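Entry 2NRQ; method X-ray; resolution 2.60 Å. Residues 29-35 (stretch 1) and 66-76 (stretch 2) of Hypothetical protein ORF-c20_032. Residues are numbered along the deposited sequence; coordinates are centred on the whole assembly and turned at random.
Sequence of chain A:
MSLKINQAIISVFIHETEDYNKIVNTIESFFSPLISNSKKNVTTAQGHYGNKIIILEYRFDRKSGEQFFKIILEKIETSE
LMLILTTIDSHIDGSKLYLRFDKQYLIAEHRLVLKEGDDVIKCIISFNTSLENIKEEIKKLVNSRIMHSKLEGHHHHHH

Stretch 1 (29-35) SFFSPLI
Stretch 2 (66-76) EQFFKIILEKI

Residues 29-35 carry the end of a helix into a turn, and they lie across one side of the helix that enters from earlier in the chain and runs through 66-73, held by i to i+4 bonds such as Lys 70 N to Glu 66 O (2.9 Å) and Leu 73 N to Phe 69 O (2.9 Å). Phe 31, the first residue to leave helical phi/psi (-105/15), follows Phe 30 (-48/-35); Ser 32 is extended (-76/144), a cis peptide bond precedes Pro 33, and a 3-10 segment begins at Leu 34. The turn is closed by Ser 32 N to Ser 29 O (2.7 Å) and Ile 35 N to Phe 31 O (3.0 Å). The two stretches run in opposite senses: CA of Leu 34 lies 7.3 Å from CA of Phe 68, CA of Phe 31 7.4 Å from CA of Ile 71, and CA of Phe 30 9.1 Å from CA of Lys 75. Together they bury 410 Å².

Leu 34 (chi1 t, chi2 p) points toward the helix, its CD2 filling a shallow hollow 3.6 Å from Phe 68 N, 3.8 Å from Gln 67 C and 3.8 Å from Phe 68 CB.

Phe 31 (chi1 m, chi2 104°) leaves its backbone sideways, but its ring reaches inward. Phe 68 (chi1 t, chi2 66°) covers one face, with Phe 31 CE2 only 3.2 Å from Phe 68 CE1; the ring centroids are 4.9 Å apart and the planes meet obliquely at 43°. Ile 72 CG1 (chi1 m, chi2 t) borders the ring edge, 3.9 Å from Phe 31 CE2, and Ile 71 CG1 (chi1 t, chi2 p) lies 4.3 Å from Phe 31 CD2, apolar surfaces that exclude water.

At the far end, Lys 75 (phi/psi -115/-33; chi1 m, chi2 -103°, chi3 and chi4 t) stretches over one face of the Phe 30 ring (chi1 t, chi2 87°). Lys 75 CD approaches Phe 30 CZ at 3.7 Å, while Lys 75 NZ sits 4.3 Å from the Phe 30 ring centroid, 8° off the normal, a cation-pi contact placing the positive ammonium over the electron-rich face. Lys 75 NZ also donates a weak 3.4 Å hydrogen bond to Phe 30 O.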

ATOM      1  N   SER A  29      -4.105  10.091  -6.267  1.00 33.21           N
ATOM      2  CA  SER A  29      -5.072  10.960  -5.617  1.00 34.55           C
ATOM      3  C   SER A  29      -5.291  10.519  -4.170  1.00 35.03           C
ATOM      4  O   SER A  29      -5.143  11.296  -3.224  1.00 35.94           O
ATOM      5  CB  SER A  29      -6.397  10.914  -6.353  1.00 35.09           C
ATOM      6  OG  SER A  29      -7.387  11.511  -5.549  1.00 40.16           O
ATOM      7  N   PHE A  30      -5.641   9.252  -4.006  1.00 35.12           N
ATOM      8  CA  PHE A  30      -5.884   8.699  -2.690  1.00 34.05           C
ATOM      9  C   PHE A  30      -4.771   9.035  -1.696  1.00 33.29           C
ATOM     10  O   PHE A  30      -5.026   9.221  -0.514  1.00 34.19           O
ATOM     11  CB  PHE A  30      -6.029   7.183  -2.792  1.00 35.02           C
ATOM     12  CG  PHE A  30      -6.622   6.554  -1.568  1.00 36.63           C
ATOM     13  CD1 PHE A  30      -8.007   6.449  -1.425  1.00 36.11           C
ATOM     14  CD2 PHE A  30      -5.799   6.079  -0.546  1.00 37.10           C
ATOM     15  CE1 PHE A  30      -8.565   5.877  -0.283  1.00 36.24           C
ATOM     16  CE2 PHE A  30      -6.346   5.506   0.599  1.00 37.42           C
ATOM     17  CZ  PHE A  30      -7.733   5.406   0.731  1.00 36.26           C
ATOM     18  N   PHE A  31      -3.533   9.095  -2.166  1.00 32.80           N
ATOM     19  CA  PHE A  31      -2.412   9.393  -1.280  1.00 33.38           C
ATOM     20  C   PHE A  31      -1.913  10.807  -1.459  1.00 33.77           C
ATOM     21  O   PHE A  31      -0.812  11.158  -1.022  1.00 29.64           O
ATOM     22  CB  PHE A  31      -1.264   8.420  -1.522  1.00 32.21           C
ATOM     23  CG  PHE A  31      -1.560   7.028  -1.071  1.00 33.51           C
ATOM     24  CD1 PHE A  31      -1.862   6.032  -1.994  1.00 32.49           C
ATOM     25  CD2 PHE A  31      -1.549   6.712   0.285  1.00 31.89           C
ATOM     26  CE1 PHE A  31      -2.144   4.742  -1.575  1.00 32.06           C
ATOM     27  CE2 PHE A  31      -1.831   5.434   0.713  1.00 31.24           C
ATOM     28  CZ  PHE A  31      -2.129   4.441  -0.219  1.00 31.59           C
ATOM     29  N   SER A  32      -2.739  11.612  -2.113  1.00 36.03           N
ATOM     30  CA  SER A  32      -2.410  12.999  -2.368  1.00 40.71           C
ATOM     31  C   SER A  32      -2.586  13.807  -1.090  1.00 41.85           C
ATOM     32  O   SER A  32      -3.507  13.557  -0.303  1.00 43.27           O
ATOM     33  CB  SER A  32      -3.306  13.545  -3.481  1.00 42.23           C
ATOM     34  OG  SER A  32      -3.527  14.935  -3.331  1.00 48.27           O
ATOM     35  N   PRO A  33      -1.710  14.803  -0.874  1.00 41.68           N
ATOM     36  CA  PRO A  33      -0.619  15.144  -1.789  1.00 39.77           C
ATOM     37  C   PRO A  33       0.748  14.613  -1.377  1.00 39.03           C
ATOM     38  O   PRO A  33       1.758  14.949  -1.999  1.00 40.20           O
ATOM     39  CB  PRO A  33      -0.661  16.661  -1.786  1.00 40.95           C
ATOM     40  CG  PRO A  33      -0.902  16.947  -0.336  1.00 42.38           C
ATOM     41  CD  PRO A  33      -1.937  15.897   0.091  1.00 41.73           C
ATOM     42  N   LEU A  34       0.798  13.787  -0.337  1.00 37.90           N
ATOM     43  CA  LEU A  34       2.082  13.256   0.102  1.00 36.11           C
ATOM     44  C   LEU A  34       2.814  12.543  -1.027  1.00 36.37           C
ATOM     45  O   LEU A  34       4.004  12.787  -1.254  1.00 36.68           O
ATOM     46  CB  LEU A  34       1.914  12.282   1.266  1.00 34.10           C
ATOM     47  CG  LEU A  34       3.259  11.736   1.773  1.00 34.02           C
ATOM     48  CD1 LEU A  34       3.985  12.825   2.539  1.00 33.47           C
ATOM     49  CD2 LEU A  34       3.054  10.515   2.661  1.00 32.84           C
ATOM     50  N   ILE A  35       2.092  11.672  -1.730  1.00 35.62           N
ATOM     51  CA  ILE A  35       2.656  10.876  -2.824  1.00 34.68           C
ATOM     52  C   ILE A  35       3.267  11.728  -3.933  1.00 36.56           C
ATOM     53  O   ILE A  35       4.006  11.237  -4.788  1.00 35.86           O
ATOM     54  CB  ILE A  35       1.587   9.949  -3.438  1.00 32.57           C
ATOM     55  CG1 ILE A  35       2.269   8.853  -4.252  1.00 30.58           C
ATOM     56  CG2 ILE A  35       0.619  10.754  -4.307  1.00 29.22           C
ATOM     57  CD1 ILE A  35       1.343   7.721  -4.650  1.00 30.56           C
ATOM     58  N   GLU A  66       6.865   7.820   7.734  1.00 49.03           N
ATOM     59  CA  GLU A  66       5.918   7.809   8.839  1.00 47.95           C
ATOM     60  C   GLU A  66       4.609   8.433   8.383  1.00 46.59           C
ATOM     61  O   GLU A  66       3.530   7.917   8.680  1.00 46.55           O
ATOM     62  CB  GLU A  66       6.495   8.573  10.044  1.00 48.48           C
ATOM     63  N   GLN A  67       4.703   9.530   7.638  1.00 44.54           N
ATOM     64  CA  GLN A  67       3.504  10.209   7.169  1.00 44.69           C
ATOM     65  C   GLN A  67       2.655   9.362   6.216  1.00 43.31           C
ATOM     66  O   GLN A  67       1.446   9.563   6.118  1.00 42.75           O
ATOM     67  CB  GLN A  67       3.872  11.536   6.502  1.00 46.59           C
ATOM     68  CG  GLN A  67       4.674  12.482   7.391  1.00 49.90           C
ATOM     69  CD  GLN A  67       4.062  12.664   8.781  1.00 52.13           C
ATOM     70  OE1 GLN A  67       2.849  12.891   8.925  1.00 51.88           O
ATOM     71  NE2 GLN A  67       4.904  12.576   9.816  1.00 51.67           N
ATOM     72  N   PHE A  68       3.282   8.416   5.521  1.00 42.04           N
ATOM     73  CA  PHE A  68       2.553   7.548   4.594  1.00 40.71           C
ATOM     74  C   PHE A  68       1.767   6.508   5.387  1.00 41.05           C
ATOM     75  O   PHE A  68       0.598   6.222   5.100  1.00 38.10           O
ATOM     76  CB  PHE A  68       3.520   6.845   3.642  1.00 37.51           C
ATOM     77  CG  PHE A  68       2.861   5.827   2.760  1.00 33.76           C
ATOM     78  CD1 PHE A  68       1.941   6.217   1.801  1.00 31.11           C
ATOM     79  CD2 PHE A  68       3.149   4.472   2.903  1.00 34.76           C
ATOM     80  CE1 PHE A  68       1.318   5.281   1.000  1.00 31.96           C
ATOM     81  CE2 PHE A  68       2.529   3.522   2.105  1.00 33.72           C
ATOM     82  CZ  PHE A  68       1.610   3.928   1.150  1.00 34.23           C
ATOM     83  N   PHE A  69       2.428   5.930   6.382  1.00 42.89           N
ATOM     84  CA  PHE A  69       1.786   4.946   7.237  1.00 45.13           C
ATOM     85  C   PHE A  69       0.606   5.639   7.891  1.00 44.56           C
ATOM     86  O   PHE A  69      -0.518   5.138   7.883  1.00 43.59           O
ATOM     87  CB  PHE A  69       2.757   4.469   8.316  1.00 47.10           C
ATOM     88  CG  PHE A  69       2.198   3.402   9.205  1.00 50.06           C
ATOM     89  CD1 PHE A  69       1.152   2.591   8.770  1.00 51.83           C
ATOM     90  CD2 PHE A  69       2.756   3.160  10.453  1.00 52.53           C
ATOM     91  CE1 PHE A  69       0.674   1.550   9.565  1.00 53.69           C
ATOM     92  CE2 PHE A  69       2.286   2.116  11.262  1.00 53.17           C
ATOM     93  CZ  PHE A  69       1.244   1.312  10.814  1.00 53.90           C
ATOM     94  N   LYS A  70       0.888   6.810   8.444  1.00 45.31           N
ATOM     95  CA  LYS A  70      -0.111   7.619   9.118  1.00 46.57           C
ATOM     96  C   LYS A  70      -1.337   7.813   8.234  1.00 46.20           C
ATOM     97  O   LYS A  70      -2.456   7.549   8.658  1.00 46.79           O
ATOM     98  CB  LYS A  70       0.501   8.973   9.485  1.00 48.43           C
ATOM     99  CG  LYS A  70      -0.083   9.628  10.724  1.00 50.75           C
ATOM    100  CD  LYS A  70       1.003   9.907  11.770  1.00 53.94           C
ATOM    101  CE  LYS A  70       1.631   8.607  12.304  1.00 56.03           C
ATOM    102  NZ  LYS A  70       2.474   8.791  13.537  1.00 56.43           N
ATOM    103  N   ILE A  71      -1.133   8.260   6.999  1.00 46.51           N
ATOM    104  CA  ILE A  71      -2.267   8.480   6.112  1.00 47.28           C
ATOM    105  C   ILE A  71      -3.040   7.196   5.821  1.00 47.03           C
ATOM    106  O   ILE A  71      -4.249   7.239   5.619  1.00 48.13           O
ATOM    107  CB  ILE A  71      -1.831   9.194   4.792  1.00 47.47           C
ATOM    108  CG1 ILE A  71      -2.849   8.940   3.679  1.00 46.89           C
ATOM    109  CG2 ILE A  71      -0.457   8.767   4.395  1.00 50.63           C
ATOM    110  CD1 ILE A  71      -4.166   9.631   3.893  1.00 47.17           C
ATOM    111  N   ILE A  72      -2.358   6.053   5.811  1.00 47.06           N
ATOM    112  CA  ILE A  72      -3.040   4.776   5.583  1.00 46.79           C
ATOM    113  C   ILE A  72      -3.926   4.488   6.802  1.00 47.31           C
ATOM    114  O   ILE A  72      -5.061   4.016   6.681  1.00 45.80           O
ATOM    115  CB  ILE A  72      -2.039   3.606   5.440  1.00 45.65           C
ATOM    116  CG1 ILE A  72      -1.261   3.730   4.131  1.00 44.38           C
ATOM    117  CG2 ILE A  72      -2.778   2.286   5.477  1.00 45.22           C
ATOM    118  CD1 ILE A  72      -0.196   2.678   3.967  1.00 41.89           C
ATOM    119  N   LEU A  73      -3.381   4.782   7.978  1.00 47.98           N
ATOM    120  CA  LEU A  73      -4.083   4.578   9.235  1.00 49.15           C
ATOM    121  C   LEU A  73      -5.298   5.473   9.368  1.00 49.95           C
ATOM    122  O   LEU A  73      -6.284   5.091   9.979  1.00 51.05           O
ATOM    123  CB  LEU A  73      -3.143   4.842  10.414  1.00 48.72           C
ATOM    124  CG  LEU A  73      -2.073   3.785  10.675  1.00 49.79           C
ATOM    125  CD1 LEU A  73      -1.182   4.240  11.816  1.00 49.16           C
ATOM    126  CD2 LEU A  73      -2.740   2.454  11.005  1.00 48.50           C
ATOM    127  N   GLU A  74      -5.225   6.664   8.792  1.00 50.83           N
ATOM    128  CA  GLU A  74      -6.322   7.617   8.879  1.00 51.66           C
ATOM    129  C   GLU A  74      -7.353   7.396   7.795  1.00 52.04           C
ATOM    130  O   GLU A  74      -8.364   8.092   7.752  1.00 54.65           O
ATOM    131  CB  GLU A  74      -5.771   9.037   8.777  1.00 52.36           C
ATOM    132  CG  GLU A  74      -4.511   9.222   9.605  1.00 56.49           C
ATOM    133  CD  GLU A  74      -3.794  10.520   9.313  1.00 58.97           C
ATOM    134  OE1 GLU A  74      -3.740  10.920   8.126  1.00 60.68           O
ATOM    135  OE2 GLU A  74      -3.270  11.131  10.271  1.00 59.90           O
ATOM    136  N   LYS A  75      -7.103   6.429   6.921  1.00 50.90           N
ATOM    137  CA  LYS A  75      -8.023   6.153   5.829  1.00 48.67           C
ATOM    138  C   LYS A  75      -8.656   4.784   5.948  1.00 48.04           C
ATOM    139  O   LYS A  75      -9.802   4.587   5.552  1.00 47.90           O
ATOM    140  CB  LYS A  75      -7.292   6.243   4.498  1.00 49.07           C
ATOM    141  CG  LYS A  75      -6.831   7.635   4.120  1.00 48.62           C
ATOM    142  CD  LYS A  75      -7.732   8.254   3.071  1.00 46.76           C
ATOM    143  CE  LYS A  75      -7.032   9.412   2.391  1.00 46.64           C
ATOM    144  NZ  LYS A  75      -7.811   9.922   1.234  1.00 49.07           N
ATOM    145  N   ILE A  76      -7.912   3.830   6.489  1.00 46.48           N
ATOM    146  CA  ILE A  76      -8.439   2.480   6.627  1.00 46.27           C
ATOM    147  C   ILE A  76      -9.574   2.413   7.658  1.00 46.97           C
ATOM    148  O   ILE A  76      -9.539   3.103   8.680  1.00 46.28           O
ATOM    149  CB  ILE A  76      -7.321   1.500   7.034  1.00 44.74           C
ATOM    150  CG1 ILE A  76      -7.800   0.065   6.851  1.00 44.21           C
ATOM    151  CG2 ILE A  76      -6.912   1.744   8.478  1.00 42.52           C
ATOM    152  CD1 ILE A  76      -6.738  -0.966   7.148  1.00 45.66           C
TER